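Local coordinates for protein inactive glucansucrase (Lactobacillus reuteri, PDB 5JBD) that is an inactive glucansucrase, a calcium-binding member of glycosyl hydrolase family 70 built round a parallel eight-stranded TIM-type barrel, at residues D245-N257 with L815-P829. Residues are numbered along the deposited sequence; the frame is centred on the assembly and turned at random.
Sequences DNSNPVVQAENLN and LFTTKAISTGVAPDP
Val825 has CG2 wedged between its backbone N and carbonyl carbon, and this torsion sends the methyl to Pro249 CG, 3.6 Å away; Leu256, with CG anti to its carbonyl carbon (chi1 -65°), likewise extends CD1 to Phe816 CE1. These two touches mark off a helix N-terminus packed against an irregular loop in the glycosyl hydrolase family 70 fold, where helix 249-263 meets the chain between helix 805-811 and strand 841-845. The contact illustrates how the first turns of a helix can pack against a partner that has no regular structure. A single hydrogen bond crosses it: Asp828 N gives to Pro249 O at 3.0 Å, nearly straight at 169°. Asp828 N stands well above the carbonyl plane of Pro249, on the face opposite to the helical bond from Ala253 N, and one oxygen thus serves both helix and loop. Around this bond the packing is largely apolar. The Ala253 methyl meets Pro827 CB and Phe816 CE1 and comes within 3.4 Å of Asp828 O, while Leu256 CD1 reaches the same ring atom obliquely. Val250 CG2 lies 3.8 Å from Asp828 OD2, whose partner oxygen OD1 is hydrogen-bonded to Thr830 OG1. The Phe816 ring is itself clasped by its own loop, with Pro829 CB over one face and Leu815 CB over the other, both offset toward the rim. Gln252 crosses Pro827 with an extended side chain whose NE2 donates to Asn246 O almost exactly in its own amide plane; OE1, hydrogen-bonded to NE2 of Gln295 on helix 291-304, lies beside the Ala820 methyl. Asn248 N-caps the helix, its OD1 accepting from Val250 N in the carbonyl plane. Thr823 CG2 lies 3.3 Å from Ser247 O in the turn that precedes the helix, while Thr823 OG1 accepts from Val825 N in an ST turn.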
ATOM      1  N   ASP A 245     -11.577   3.188  10.405  1.00 26.56           N
ATOM      2  CA  ASP A 245     -12.756   4.040  10.249  1.00 26.07           C
ATOM      3  C   ASP A 245     -12.371   5.530  10.327  1.00 26.15           C
ATOM      4  O   ASP A 245     -12.453   6.161  11.382  1.00 25.00           O
ATOM      5  CB  ASP A 245     -13.848   3.721  11.257  1.00 26.94           C
ATOM      6  CG  ASP A 245     -15.079   4.592  11.071  1.00 27.53           C
ATOM      7  OD1 ASP A 245     -15.203   5.262  10.011  1.00 27.36           O
ATOM      8  OD2 ASP A 245     -15.947   4.602  11.966  1.00 26.38           O
ATOM      9  N   ASN A 246     -12.011   6.082   9.173  1.00 26.53           N
ATOM     10  CA  ASN A 246     -11.641   7.499   9.066  1.00 26.23           C
ATOM     11  C   ASN A 246     -12.839   8.478   9.066  1.00 25.82           C
ATOM     12  O   ASN A 246     -12.637   9.685   8.925  1.00 25.07           O
ATOM     13  CB  ASN A 246     -10.711   7.711   7.855  1.00 26.72           C
ATOM     14  CG  ASN A 246      -9.282   7.212   8.120  1.00 26.73           C
ATOM     15  OD1 ASN A 246      -8.549   7.805   8.924  1.00 28.56           O
ATOM     16  ND2 ASN A 246      -8.877   6.144   7.453  1.00 26.22           N
ATOM     17  N   SER A 247     -14.064   7.975   9.242  1.00 25.11           N
ATOM     18  CA  SER A 247     -15.237   8.826   9.553  1.00 25.90           C
ATOM     19  C   SER A 247     -15.415   9.054  11.069  1.00 26.85           C
ATOM     20  O   SER A 247     -16.198   9.913  11.469  1.00 28.85           O
ATOM     21  CB  SER A 247     -16.512   8.208   9.002  1.00 25.19           C
ATOM     22  OG  SER A 247     -16.927   7.088   9.774  1.00 26.61           O
ATOM     23  N   ASN A 248     -14.722   8.282  11.909  1.00 26.65           N
ATOM     24  CA  ASN A 248     -14.872   8.425  13.370  1.00 27.07           C
ATOM     25  C   ASN A 248     -14.147   9.697  13.831  1.00 27.29           C
ATOM     26  O   ASN A 248     -12.943   9.810  13.612  1.00 27.65           O
ATOM     27  CB  ASN A 248     -14.324   7.183  14.085  1.00 27.32           C
ATOM     28  CG  ASN A 248     -14.537   7.227  15.592  1.00 29.96           C
ATOM     29  OD1 ASN A 248     -14.149   8.196  16.249  1.00 31.98           O
ATOM     30  ND2 ASN A 248     -15.164   6.187  16.146  1.00 28.85           N
ATOM     31  N   PRO A 249     -14.861  10.648  14.480  1.00 27.81           N
ATOM     32  CA  PRO A 249     -14.200  11.896  14.916  1.00 27.89           C
ATOM     33  C   PRO A 249     -12.973  11.729  15.812  1.00 27.83           C
ATOM     34  O   PRO A 249     -12.052  12.549  15.737  1.00 27.77           O
ATOM     35  CB  PRO A 249     -15.309  12.655  15.662  1.00 29.34           C
ATOM     36  CG  PRO A 249     -16.570  12.119  15.102  1.00 30.20           C
ATOM     37  CD  PRO A 249     -16.295  10.668  14.796  1.00 29.61           C
ATOM     38  N   VAL A 250     -12.943  10.676  16.631  1.00 28.01           N
ATOM     39  CA  VAL A 250     -11.762  10.367  17.465  1.00 27.93           C
ATOM     40  C   VAL A 250     -10.579   9.924  16.595  1.00 26.45           C
ATOM     41  O   VAL A 250      -9.435  10.339  16.829  1.00 25.63           O
ATOM     42  CB  VAL A 250     -12.077   9.330  18.585  1.00 29.00           C
ATOM     43  CG1 VAL A 250     -10.820   8.990  19.382  1.00 30.18           C
ATOM     44  CG2 VAL A 250     -13.162   9.858  19.532  1.00 29.33           C
ATOM     45  N   VAL A 251     -10.850   9.102  15.587  1.00 25.82           N
ATOM     46  CA  VAL A 251      -9.825   8.700  14.631  1.00 24.98           C
ATOM     47  C   VAL A 251      -9.317   9.927  13.854  1.00 24.54           C
ATOM     48  O   VAL A 251      -8.105  10.058  13.600  1.00 24.86           O
ATOM     49  CB  VAL A 251     -10.333   7.597  13.675  1.00 24.86           C
ATOM     50  CG1 VAL A 251      -9.291   7.267  12.602  1.00 24.71           C
ATOM     51  CG2 VAL A 251     -10.657   6.339  14.469  1.00 25.87           C
ATOM     52  N   GLN A 252     -10.223  10.832  13.500  1.00 24.88           N
ATOM     53  CA  GLN A 252      -9.833  12.026  12.728  1.00 25.22           C
ATOM     54  C   GLN A 252      -8.875  12.889  13.544  1.00 25.96           C
ATOM     55  O   GLN A 252      -7.882  13.377  13.003  1.00 25.78           O
ATOM     56  CB  GLN A 252     -11.057  12.816  12.269  1.00 25.37           C
ATOM     57  CG  GLN A 252     -11.868  12.070  11.221  1.00 24.74           C
ATOM     58  CD  GLN A 252     -13.072  12.836  10.714  1.00 25.25           C
ATOM     59  OE1 GLN A 252     -13.417  13.911  11.212  1.00 25.45           O
ATOM     60  NE2 GLN A 252     -13.720  12.284   9.699  1.00 26.24           N
ATOM     61  N   ALA A 253      -9.145  13.035  14.852  1.00 26.16           N
ATOM     62  CA  ALA A 253      -8.221  13.735  15.740  1.00 26.19           C
ATOM     63  C   ALA A 253      -6.880  13.000  15.851  1.00 26.65           C
ATOM     64  O   ALA A 253      -5.824  13.634  15.820  1.00 27.69           O
ATOM     65  CB  ALA A 253      -8.846  13.948  17.116  1.00 27.20           C
ATOM     66  N   GLU A 254      -6.908  11.673  15.952  1.00 26.38           N
ATOM     67  CA  GLU A 254      -5.661  10.883  15.982  1.00 27.11           C
ATOM     68  C   GLU A 254      -4.792  11.042  14.714  1.00 26.58           C
ATOM     69  O   GLU A 254      -3.559  11.067  14.810  1.00 26.25           O
ATOM     70  CB  GLU A 254      -5.944   9.396  16.312  1.00 26.98           C
ATOM     71  CG  GLU A 254      -4.775   8.409  16.167  1.00 26.94           C
ATOM     72  CD  GLU A 254      -3.526   8.753  16.971  1.00 28.16           C
ATOM     73  OE1 GLU A 254      -3.594   9.565  17.922  1.00 29.68           O
ATOM     74  OE2 GLU A 254      -2.452   8.191  16.643  1.00 27.46           O
ATOM     75  N   ASN A 255      -5.411  11.175  13.543  1.00 27.30           N
ATOM     76  CA  ASN A 255      -4.636  11.431  12.303  1.00 25.97           C
ATOM     77  C   ASN A 255      -3.876  12.760  12.379  1.00 25.76           C
ATOM     78  O   ASN A 255      -2.707  12.834  11.960  1.00 24.57           O
ATOM     79  CB  ASN A 255      -5.534  11.414  11.058  1.00 26.93           C
ATOM     80  CG  ASN A 255      -6.106  10.042  10.766  1.00 27.18           C
ATOM     81  OD1 ASN A 255      -5.487   9.004  11.060  1.00 27.66           O
ATOM     82  ND2 ASN A 255      -7.296  10.028  10.178  1.00 26.19           N
ATOM     83  N   LEU A 256      -4.531  13.782  12.941  1.00 24.46           N
ATOM     84  CA  LEU A 256      -3.908  15.085  13.161  1.00 24.67           C
ATOM     85  C   LEU A 256      -2.712  14.962  14.094  1.00 25.61           C
ATOM     86  O   LEU A 256      -1.653  15.529  13.809  1.00 27.49           O
ATOM     87  CB  LEU A 256      -4.918  16.107  13.699  1.00 25.35           C
ATOM     88  CG  LEU A 256      -6.052  16.470  12.752  1.00 24.89           C
ATOM     89  CD1 LEU A 256      -7.081  17.336  13.448  1.00 26.01           C
ATOM     90  CD2 LEU A 256      -5.522  17.180  11.521  1.00 25.29           C
ATOM     91  N   ASN A 257      -2.882  14.212  15.183  1.00 26.15           N
ATOM     92  CA  ASN A 257      -1.781  13.860  16.096  1.00 26.77           C
ATOM     93  C   ASN A 257      -0.608  13.226  15.355  1.00 26.37           C
ATOM     94  O   ASN A 257       0.542  13.615  15.544  1.00 26.64           O
ATOM     95  CB  ASN A 257      -2.273  12.892  17.182  1.00 26.84           C
ATOM     96  CG  ASN A 257      -1.319  12.801  18.348  1.00 27.64           C
ATOM     97  OD1 ASN A 257      -1.351  13.643  19.248  1.00 27.46           O
ATOM     98  ND2 ASN A 257      -0.460  11.786  18.344  1.00 27.07           N
ATOM     99  N   LEU A 815      -9.047  23.402  14.570  1.00 31.17           N
ATOM    100  CA  LEU A 815      -8.970  21.985  14.228  1.00 31.42           C
ATOM    101  C   LEU A 815     -10.120  21.173  14.810  1.00 30.95           C
ATOM    102  O   LEU A 815     -10.562  20.198  14.192  1.00 28.80           O
ATOM    103  CB  LEU A 815      -7.636  21.375  14.702  1.00 31.74           C
ATOM    104  CG  LEU A 815      -6.367  21.850  13.989  1.00 31.38           C
ATOM    105  CD1 LEU A 815      -5.139  21.218  14.621  1.00 31.60           C
ATOM    106  CD2 LEU A 815      -6.434  21.540  12.507  1.00 31.28           C
ATOM    107  N   PHE A 816     -10.565  21.555  16.011  1.00 31.50           N
ATOM    108  CA  PHE A 816     -11.561  20.802  16.760  1.00 32.31           C
ATOM    109  C   PHE A 816     -12.904  21.527  16.891  1.00 32.68           C
ATOM    110  O   PHE A 816     -13.767  21.100  17.671  1.00 31.58           O
ATOM    111  CB  PHE A 816     -10.952  20.406  18.121  1.00 32.40           C
ATOM    112  CG  PHE A 816      -9.599  19.748  17.976  1.00 31.05           C
ATOM    113  CD1 PHE A 816      -9.490  18.481  17.432  1.00 30.03           C
ATOM    114  CD2 PHE A 816      -8.434  20.426  18.315  1.00 31.22           C
ATOM    115  CE1 PHE A 816      -8.253  17.886  17.249  1.00 29.30           C
ATOM    116  CE2 PHE A 816      -7.192  19.830  18.142  1.00 30.14           C
ATOM    117  CZ  PHE A 816      -7.103  18.557  17.610  1.00 29.55           C
ATOM    118  N   THR A 817     -13.091  22.596  16.111  1.00 32.40           N
ATOM    119  CA  THR A 817     -14.429  23.198  15.927  1.00 33.52           C
ATOM    120  C   THR A 817     -14.936  23.170  14.475  1.00 32.27           C
ATOM    121  O   THR A 817     -16.126  23.307  14.253  1.00 34.89           O
ATOM    122  CB  THR A 817     -14.486  24.642  16.466  1.00 34.41           C
ATOM    123  OG1 THR A 817     -13.512  25.451  15.804  1.00 33.64           O
ATOM    124  CG2 THR A 817     -14.229  24.661  17.967  1.00 36.76           C
ATOM    125  N   THR A 818     -14.052  22.992  13.496  1.00 31.82           N
ATOM    126  CA  THR A 818     -14.467  22.887  12.097  1.00 30.35           C
ATOM    127  C   THR A 818     -15.221  21.591  11.879  1.00 29.59           C
ATOM    128  O   THR A 818     -14.677  20.506  12.119  1.00 27.77           O
ATOM    129  CB  THR A 818     -13.255  22.928  11.182  1.00 30.49           C
ATOM    130  OG1 THR A 818     -12.593  24.180  11.376  1.00 29.61           O
ATOM    131  CG2 THR A 818     -13.659  22.756   9.689  1.00 30.72           C
ATOM    132  N   LYS A 819     -16.467  21.699  11.420  1.00 29.65           N
ATOM    133  CA  LYS A 819     -17.309  20.518  11.231  1.00 31.19           C
ATOM    134  C   LYS A 819     -16.941  19.814   9.935  1.00 32.21           C
ATOM    135  O   LYS A 819     -16.972  20.418   8.873  1.00 34.20           O
ATOM    136  CB  LYS A 819     -18.781  20.903  11.234  1.00 34.71           C
ATOM    137  CG  LYS A 819     -19.247  21.422  12.587  1.00 38.08           C
ATOM    138  CD  LYS A 819     -20.724  21.767  12.573  1.00 41.66           C
ATOM    139  CE  LYS A 819     -21.271  21.982  13.981  1.00 46.12           C
ATOM    140  NZ  LYS A 819     -21.239  23.420  14.351  1.00 48.71           N
ATOM    141  N   ALA A 820     -16.569  18.547  10.034  1.00 31.58           N
ATOM    142  CA  ALA A 820     -16.253  17.719   8.861  1.00 31.81           C
ATOM    143  C   ALA A 820     -17.477  17.506   7.958  1.00 31.50           C
ATOM    144  O   ALA A 820     -18.612  17.448   8.427  1.00 30.35           O
ATOM    145  CB  ALA A 820     -15.692  16.377   9.311  1.00 32.32           C
ATOM    146  N   ILE A 821     -17.230  17.397   6.658  1.00 30.43           N
ATOM    147  CA  ILE A 821     -18.307  17.247   5.657  1.00 29.87           C
ATOM    148  C   ILE A 821     -19.076  15.945   5.855  1.00 28.10           C
ATOM    149  O   ILE A 821     -20.286  15.953   5.928  1.00 28.70           O
ATOM    150  CB  ILE A 821     -17.758  17.321   4.193  1.00 29.79           C
ATOM    151  CG1 ILE A 821     -17.176  18.728   3.930  1.00 30.51           C
ATOM    152  CG2 ILE A 821     -18.850  16.988   3.173  1.00 29.81           C
ATOM    153  CD1 ILE A 821     -16.612  19.033   2.541  1.00 31.50           C
ATOM    154  N   SER A 822     -18.370  14.823   5.924  1.00 28.35           N
ATOM    155  CA  SER A 822     -19.041  13.523   5.926  1.00 28.02           C
ATOM    156  C   SER A 822     -19.912  13.319   7.170  1.00 28.68           C
ATOM    157  O   SER A 822     -20.995  12.753   7.056  1.00 27.94           O
ATOM    158  CB  SER A 822     -18.050  12.366   5.751  1.00 28.24           C
ATOM    159  OG  SER A 822     -17.384  12.014   6.955  1.00 27.76           O
ATOM    160  N   THR A 823     -19.466  13.829   8.321  1.00 28.24           N
ATOM    161  CA  THR A 823     -20.172  13.623   9.618  1.00 29.44           C
ATOM    162  C   THR A 823     -20.972  14.801  10.144  1.00 30.60           C
ATOM    163  O   THR A 823     -21.894  14.604  10.939  1.00 30.09           O
ATOM    164  CB  THR A 823     -19.178  13.287  10.732  1.00 28.37           C
ATOM    165  OG1 THR A 823     -18.218  14.352  10.855  1.00 27.13           O
ATOM    166  CG2 THR A 823     -18.482  11.990  10.434  1.00 28.62           C
ATOM    167  N   GLY A 824     -20.603  16.016   9.736  1.00 30.74           N
ATOM    168  CA  GLY A 824     -21.160  17.233  10.320  1.00 33.48           C
ATOM    169  C   GLY A 824     -20.693  17.539  11.741  1.00 35.22           C
ATOM    170  O   GLY A 824     -21.278  18.409  12.380  1.00 34.89           O
ATOM    171  N   VAL A 825     -19.639  16.863  12.225  1.00 34.97           N
ATOM    172  CA  VAL A 825     -19.045  17.164  13.537  1.00 36.20           C
ATOM    173  C   VAL A 825     -17.533  17.330  13.427  1.00 35.52           C
ATOM    174  O   VAL A 825     -16.916  16.886  12.448  1.00 33.39           O
ATOM    175  CB  VAL A 825     -19.390  16.104  14.614  1.00 37.86           C
ATOM    176  CG1 VAL A 825     -20.897  16.032  14.831  1.00 38.06           C
ATOM    177  CG2 VAL A 825     -18.842  14.735  14.257  1.00 38.04           C
ATOM    178  N   ALA A 826     -16.949  18.008  14.421  1.00 32.98           N
ATOM    179  CA  ALA A 826     -15.510  18.268  14.426  1.00 33.04           C
ATOM    180  C   ALA A 826     -14.741  17.049  14.921  1.00 31.25           C
ATOM    181  O   ALA A 826     -15.290  16.231  15.667  1.00 32.70           O
ATOM    182  CB  ALA A 826     -15.178  19.474  15.284  1.00 33.08           C
ATOM    183  N   PRO A 827     -13.464  16.920  14.515  1.00 29.95           N
ATOM    184  CA  PRO A 827     -12.597  15.937  15.180  1.00 29.14           C
ATOM    185  C   PRO A 827     -12.634  16.124  16.713  1.00 29.82           C
ATOM    186  O   PRO A 827     -12.782  17.256  17.202  1.00 28.97           O
ATOM    187  CB  PRO A 827     -11.207  16.234  14.620  1.00 28.98           C
ATOM    188  CG  PRO A 827     -11.448  16.930  13.318  1.00 28.99           C
ATOM    189  CD  PRO A 827     -12.748  17.678  13.475  1.00 29.36           C
ATOM    190  N   ASP A 828     -12.549  15.009  17.426  1.00 28.97           N
ATOM    191  CA  ASP A 828     -12.814  14.936  18.869  1.00 29.70           C
ATOM    192  C   ASP A 828     -11.501  14.612  19.579  1.00 29.13           C
ATOM    193  O   ASP A 828     -11.079  13.454  19.595  1.00 30.26           O
ATOM    194  CB  ASP A 828     -13.853  13.845  19.140  1.00 30.09           C
ATOM    195  CG  ASP A 828     -14.240  13.731  20.617  1.00 31.17           C
ATOM    196  OD1 ASP A 828     -13.711  14.474  21.484  1.00 31.80           O
ATOM    197  OD2 ASP A 828     -15.069  12.856  20.901  1.00 31.60           O
ATOM    198  N   PRO A 829     -10.843  15.631  20.147  1.00 28.77           N
ATOM    199  CA  PRO A 829      -9.576  15.400  20.818  1.00 30.29           C
ATOM    200  C   PRO A 829      -9.728  14.933  22.285  1.00 32.07           C
ATOM    201  O   PRO A 829      -8.709  14.773  22.970  1.00 32.41           O
ATOM    202  CB  PRO A 829      -8.934  16.779  20.766  1.00 29.64           C
ATOM    203  CG  PRO A 829     -10.093  17.696  20.965  1.00 30.11           C
ATOM    204  CD  PRO A 829     -11.278  17.029  20.311  1.00 29.56           C
TER